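Local coordinates for D-isomer specific 2-hydroxyacid dehydrogenase family protein (Aeromonas salmonicida subsp. salmonicida, PDB 3HG7), which is probably an NAD-dependent oxidoreductase of the D-isomer-specific 2-hydroxyacid dehydrogenase family, at residues L8-S12 with Q13-H17. The protein carries 1 engineered substitution. Sequence-based numbering, arbitrary orientation.
Sequences LLLLS and QDNAH
Two groups grip the hydroxyl oxygen of Ser12: the backbone N of Asp14 donates to OG over 2.9 Å in a fairly straight bond (156°), which makes an ST turn, and the carboxylate of Glu54 hydrogen-bonds to it through OE2 while its OE1 accepts from the backbone N of Gln13, so that the carboxylate spans the start of the turn. The hydroxyl reaches forward along the chain because OG stands anti to the backbone N of its own residue (chi1 175°), beside the carbonyl carbon and hence beside the peptide that leads into Gln13. Ser12 to Asn15 form a type I beta turn, closed by the bond from Asn15 N to Ser12 O at 3.0 Å.

The Asn15 side chain folds back over this turn towards the strand. Its OD1 takes the backbone N–H of Ser12 at 2.8 Å, with the donor lying above the amide plane, 47° out of it, and the same oxygen rests against Leu10 CB at 3.2 Å. On the other branch, ND2 makes a weak, bent bond to Leu10 O at 3.3 Å and a further hydrogen bond to Asp36 OD1. With both ends of the amide engaged, its rotation is largely fixed, and the backbone is tied down where it leaves the strand.

Asp14 stands at the N-cap position, yet its side chain makes no capping bond. The turn joins strand 6-11 to helix 15-24 in a beta-alpha-beta unit completed by strand 30-34, which pairs in parallel with strand 6-11, while Asp14 OD2 hydrogen-bonds to Tyr283 OH and helix 286-301 touches Asp14 and His17.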
loop_
_atom_site.group_PDB
_atom_site.type_symbol
_atom_site.label_atom_id
_atom_site.label_comp_id
_atom_site.label_asym_id
_atom_site.label_seq_id
_atom_site.Cartn_x
_atom_site.Cartn_y
_atom_site.Cartn_z
ATOM N N LEU A 8 17.185 16.865 -13.685
ATOM C CA LEU A 8 16.439 15.806 -13.009
ATOM C C LEU A 8 17.368 14.591 -12.960
ATOM O O LEU A 8 17.973 14.242 -13.974
ATOM C CB LEU A 8 15.208 15.422 -13.815
ATOM C CG LEU A 8 14.513 14.085 -13.467
ATOM C CD1 LEU A 8 13.972 14.086 -12.023
ATOM C CD2 LEU A 8 13.385 13.842 -14.453
ATOM N N LEU A 9 17.472 13.958 -11.795
ATOM C CA LEU A 9 18.185 12.675 -11.706
ATOM C C LEU A 9 17.183 11.554 -11.446
ATOM O O LEU A 9 16.402 11.666 -10.512
ATOM C CB LEU A 9 19.251 12.696 -10.600
ATOM C CG LEU A 9 20.039 11.369 -10.394
ATOM C CD1 LEU A 9 20.822 10.999 -11.651
ATOM C CD2 LEU A 9 21.039 11.538 -9.224
ATOM N N LEU A 10 17.263 10.469 -12.245
ATOM C CA LEU A 10 16.401 9.288 -12.099
ATOM C C LEU A 10 17.197 8.234 -11.341
ATOM O O LEU A 10 18.284 7.871 -11.774
ATOM C CB LEU A 10 16.033 8.732 -13.480
ATOM C CG LEU A 10 15.219 9.710 -14.345
ATOM C CD1 LEU A 10 14.988 9.106 -15.688
ATOM C CD2 LEU A 10 13.873 9.962 -13.651
ATOM N N LEU A 11 16.678 7.833 -10.186
ATOM C CA LEU A 11 17.320 6.864 -9.301
ATOM C C LEU A 11 16.240 5.829 -8.881
ATOM O O LEU A 11 15.896 5.666 -7.675
ATOM C CB LEU A 11 17.898 7.590 -8.103
ATOM C CG LEU A 11 18.629 6.844 -7.004
ATOM C CD1 LEU A 11 19.852 6.151 -7.570
ATOM C CD2 LEU A 11 19.039 7.868 -5.956
ATOM N N SER A 12 15.721 5.137 -9.903
ATOM C CA SER A 12 14.642 4.162 -9.754
ATOM C C SER A 12 14.972 2.810 -10.408
ATOM O O SER A 12 15.660 2.760 -11.415
ATOM C CB SER A 12 13.367 4.692 -10.406
ATOM O OG SER A 12 12.345 3.701 -10.373
ATOM N N GLN A 13 14.408 1.730 -9.859
ATOM C CA GLN A 13 14.579 0.416 -10.498
ATOM C C GLN A 13 13.884 0.442 -11.857
ATOM O O GLN A 13 14.220 -0.330 -12.733
ATOM C CB GLN A 13 14.049 -0.714 -9.619
ATOM C CG GLN A 13 12.577 -0.651 -9.290
ATOM C CD GLN A 13 12.166 -1.802 -8.379
ATOM O OE1 GLN A 13 11.459 -2.709 -8.796
ATOM N NE2 GLN A 13 12.654 -1.783 -7.130
ATOM N N ASP A 14 12.955 1.393 -12.040
ATOM C CA ASP A 14 12.285 1.584 -13.318
ATOM C C ASP A 14 12.878 2.691 -14.201
ATOM O O ASP A 14 12.190 3.219 -15.091
ATOM C CB ASP A 14 10.792 1.858 -13.058
ATOM C CG ASP A 14 10.057 0.649 -12.498
ATOM O OD1 ASP A 14 10.319 -0.502 -12.946
ATOM O OD2 ASP A 14 9.213 0.844 -11.590
ATOM N N ASN A 15 14.141 3.048 -13.961
ATOM C CA ASN A 15 14.818 4.104 -14.726
ATOM C C ASN A 15 14.622 4.050 -16.244
ATOM O O ASN A 15 14.426 5.082 -16.881
ATOM C CB ASN A 15 16.327 4.062 -14.465
ATOM C CG ASN A 15 16.746 4.881 -13.251
ATOM O OD1 ASN A 15 15.944 5.601 -12.664
ATOM N ND2 ASN A 15 18.021 4.768 -12.870
ATOM N N ALA A 16 14.769 2.864 -16.832
ATOM C CA ALA A 16 14.693 2.756 -18.272
ATOM C C ALA A 16 13.307 3.212 -18.774
ATOM O O ALA A 16 13.212 3.987 -19.736
ATOM C CB ALA A 16 15.040 1.324 -18.739
ATOM N N HIS A 17 12.265 2.771 -18.073
ATOM C CA HIS A 17 10.888 3.131 -18.389
ATOM C C HIS A 17 10.690 4.637 -18.132
ATOM O O HIS A 17 10.184 5.355 -18.990
ATOM C CB HIS A 17 9.923 2.297 -17.539
ATOM C CG HIS A 17 8.536 2.182 -18.103
ATOM N ND1 HIS A 17 7.642 1.204 -17.704
ATOM C CD2 HIS A 17 7.899 2.905 -19.055
ATOM C CE1 HIS A 17 6.506 1.356 -18.366
ATOM N NE2 HIS A 17 6.640 2.380 -19.197
#